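Local coordinates for methyltransferase small domain-containing protein (Thermoplasma acidophilum, PDB 1NE2) that is of unknown function but probably acts as an S-adenosylmethionine-dependent methyltransferase, at residues 149-154 against 165-170. Sequence-based numbering, arbitrary orientation.
Sequences KARDFL and FREEKV
Arg151 and Glu167 form a salt bridge on the surface of a Rossmann-like methyltransferase fold. Arg151 sits in the first turn of helix 151-161. Glu167 lies on strand 162-173, the outermost strand at one end of the mixed sheet. The helix leads directly into this strand and packs on one side of the sheet. The two side chains meet at a slant, with guanidinium and carboxylate planes 73° apart. This is therefore not the flat, two-pronged pairing of arginine and carboxylate. A single oxygen makes the link, Arg151 NE to Glu167 OE2 at 2.9 Å. The bond is bent and weak, with an N-H...O angle of 130°. The same oxygen also lies against the arginine chain, 3.2 Å from Arg151 CG and 3.5 Å from Arg151 CD. Arg151 reaches the strand because its chain is extended from CG to NE, with CG anti to the backbone N (chi1 -160°). Glu167 leaves the strand toward the helix at its CB, and its chain is extended beyond CG. Glu167 CG lies in the guanidinium plane of Arg151, at its edge. Glu167 OE2 has a second partner in Arg155, one turn further along the helix, so two arginines share this oxygen. Arg151 in turn pairs through NH1 with Glu189 of strand 187-197, which neighbours strand 162-173 in the sheet. With a leucine in place of Arg151, Glu167 would probably keep only Arg155 of its two arginines, and Glu189 would be left without this charge partner. Lys169 comes near the guanidinium only with the base of its chain, and its NZ turns off to Tyr171. Lys169 CB lies 4.4 Å from Arg151 NH2, while Lys169 NZ stays 6.6 Å from Arg151 NH1.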
loop_
_atom_site.group_PDB
_atom_site.type_symbol
_atom_site.label_atom_id
_atom_site.label_comp_id
_atom_site.label_asym_id
_atom_site.label_seq_id
_atom_site.Cartn_x
_atom_site.Cartn_y
_atom_site.Cartn_z
ATOM N N LYS B 149 -1.278 16.164 -25.361
ATOM C CA LYS B 149 -0.171 17.017 -25.786
ATOM C C LYS B 149 1.158 16.548 -25.203
ATOM O O LYS B 149 2.222 16.885 -25.719
ATOM C CB LYS B 149 -0.419 18.472 -25.382
ATOM C CG LYS B 149 -1.577 19.140 -26.107
ATOM C CD LYS B 149 -1.517 20.659 -25.968
ATOM C CE LYS B 149 -1.493 21.092 -24.510
ATOM N NZ LYS B 149 -1.362 22.569 -24.362
ATOM N N ALA B 150 1.100 15.775 -24.123
ATOM C CA ALA B 150 2.314 15.266 -23.490
ATOM C C ALA B 150 2.626 13.858 -23.995
ATOM O O ALA B 150 3.570 13.214 -23.536
ATOM C CB ALA B 150 2.143 15.251 -21.976
ATOM N N ARG B 151 1.828 13.400 -24.955
ATOM C CA ARG B 151 1.956 12.067 -25.536
ATOM C C ARG B 151 3.369 11.669 -25.966
ATOM O O ARG B 151 3.883 10.628 -25.551
ATOM C CB ARG B 151 1.007 11.947 -26.730
ATOM C CG ARG B 151 0.682 10.528 -27.129
ATOM C CD ARG B 151 -0.389 10.503 -28.206
ATOM N NE ARG B 151 -0.925 9.159 -28.397
ATOM C CZ ARG B 151 -1.879 8.850 -29.268
ATOM N NH1 ARG B 151 -2.406 9.792 -30.040
ATOM N NH2 ARG B 151 -2.312 7.600 -29.362
ATOM N N ASP B 152 3.992 12.490 -26.806
ATOM C CA ASP B 152 5.336 12.194 -27.293
ATOM C C ASP B 152 6.345 12.094 -26.156
ATOM O O ASP B 152 7.110 11.131 -26.076
ATOM C CB ASP B 152 5.787 13.264 -28.290
ATOM C CG ASP B 152 4.903 13.324 -29.523
ATOM O OD1 ASP B 152 4.725 12.278 -30.181
ATOM O OD2 ASP B 152 4.391 14.420 -29.834
ATOM N N PHE B 153 6.341 13.093 -25.282
ATOM C CA PHE B 153 7.252 13.120 -24.146
ATOM C C PHE B 153 7.040 11.905 -23.244
ATOM O O PHE B 153 7.995 11.235 -22.857
ATOM C CB PHE B 153 7.044 14.396 -23.330
ATOM C CG PHE B 153 7.865 14.455 -22.070
ATOM C CD1 PHE B 153 9.253 14.526 -22.128
ATOM C CD2 PHE B 153 7.247 14.444 -20.822
ATOM C CE1 PHE B 153 10.016 14.587 -20.963
ATOM C CE2 PHE B 153 7.999 14.502 -19.650
ATOM C CZ PHE B 153 9.386 14.574 -19.721
ATOM N N LEU B 154 5.786 11.626 -22.911
ATOM C CA LEU B 154 5.479 10.497 -22.041
ATOM C C LEU B 154 5.874 9.154 -22.638
ATOM O O LEU B 154 6.468 8.326 -21.953
ATOM C CB LEU B 154 3.992 10.500 -21.677
ATOM C CG LEU B 154 3.575 11.649 -20.757
ATOM C CD1 LEU B 154 2.087 11.553 -20.466
ATOM C CD2 LEU B 154 4.375 11.593 -19.456
ATOM N N PHE B 165 2.610 -1.036 -22.876
ATOM C CA PHE B 165 1.680 -1.974 -23.485
ATOM C C PHE B 165 0.364 -1.299 -23.851
ATOM O O PHE B 165 -0.470 -1.888 -24.535
ATOM C CB PHE B 165 1.459 -3.180 -22.568
ATOM C CG PHE B 165 0.936 -2.830 -21.214
ATOM C CD1 PHE B 165 -0.426 -2.654 -21.009
ATOM C CD2 PHE B 165 1.806 -2.695 -20.134
ATOM C CE1 PHE B 165 -0.922 -2.354 -19.749
ATOM C CE2 PHE B 165 1.322 -2.393 -18.867
ATOM C CZ PHE B 165 -0.051 -2.223 -18.676
ATOM N N ARG B 166 0.184 -0.058 -23.404
ATOM C CA ARG B 166 -1.015 0.697 -23.740
ATOM C C ARG B 166 -0.737 2.179 -23.960
ATOM O O ARG B 166 -0.065 2.828 -23.155
ATOM C CB ARG B 166 -2.097 0.546 -22.655
ATOM C CG ARG B 166 -3.373 1.354 -22.949
ATOM C CD ARG B 166 -4.524 0.956 -22.024
ATOM N NE ARG B 166 -4.752 -0.483 -22.102
ATOM C CZ ARG B 166 -4.791 -1.299 -21.052
ATOM N NH1 ARG B 166 -4.627 -0.816 -19.828
ATOM N NH2 ARG B 166 -4.949 -2.607 -21.230
ATOM N N GLU B 167 -1.220 2.684 -25.095
ATOM C CA GLU B 167 -1.130 4.098 -25.456
ATOM C C GLU B 167 -2.413 4.266 -26.235
ATOM O O GLU B 167 -2.455 4.095 -27.456
ATOM C CB GLU B 167 0.061 4.419 -26.353
ATOM C CG GLU B 167 0.216 5.922 -26.505
ATOM C CD GLU B 167 1.362 6.327 -27.403
ATOM O OE1 GLU B 167 2.315 5.539 -27.554
ATOM O OE2 GLU B 167 1.311 7.450 -27.942
ATOM N N GLU B 168 -3.466 4.589 -25.500
ATOM C CA GLU B 168 -4.795 4.697 -26.060
ATOM C C GLU B 168 -5.380 6.097 -26.126
ATOM O O GLU B 168 -5.313 6.863 -25.163
ATOM C CB GLU B 168 -5.713 3.790 -25.245
ATOM C CG GLU B 168 -7.156 3.774 -25.687
ATOM C CD GLU B 168 -8.013 2.953 -24.752
ATOM O OE1 GLU B 168 -7.451 2.332 -23.825
ATOM O OE2 GLU B 168 -9.242 2.923 -24.943
ATOM N N LYS B 169 -5.974 6.420 -27.269
ATOM C CA LYS B 169 -6.588 7.724 -27.450
ATOM C C LYS B 169 -8.012 7.691 -26.899
ATOM O O LYS B 169 -8.785 6.785 -27.204
ATOM C CB LYS B 169 -6.616 8.091 -28.939
ATOM C CG LYS B 169 -7.269 9.430 -29.237
ATOM C CD LYS B 169 -7.309 9.719 -30.733
ATOM C CE LYS B 169 -8.204 8.731 -31.469
ATOM N NZ LYS B 169 -8.316 9.050 -32.924
ATOM N N VAL B 170 -8.340 8.671 -26.069
ATOM C CA VAL B 170 -9.674 8.783 -25.494
ATOM C C VAL B 170 -10.092 10.234 -25.676
ATOM O O VAL B 170 -9.272 11.144 -25.566
ATOM C CB VAL B 170 -9.695 8.412 -23.988
ATOM C CG1 VAL B 170 -9.291 6.960 -23.807
ATOM C CG2 VAL B 170 -8.765 9.310 -23.215
#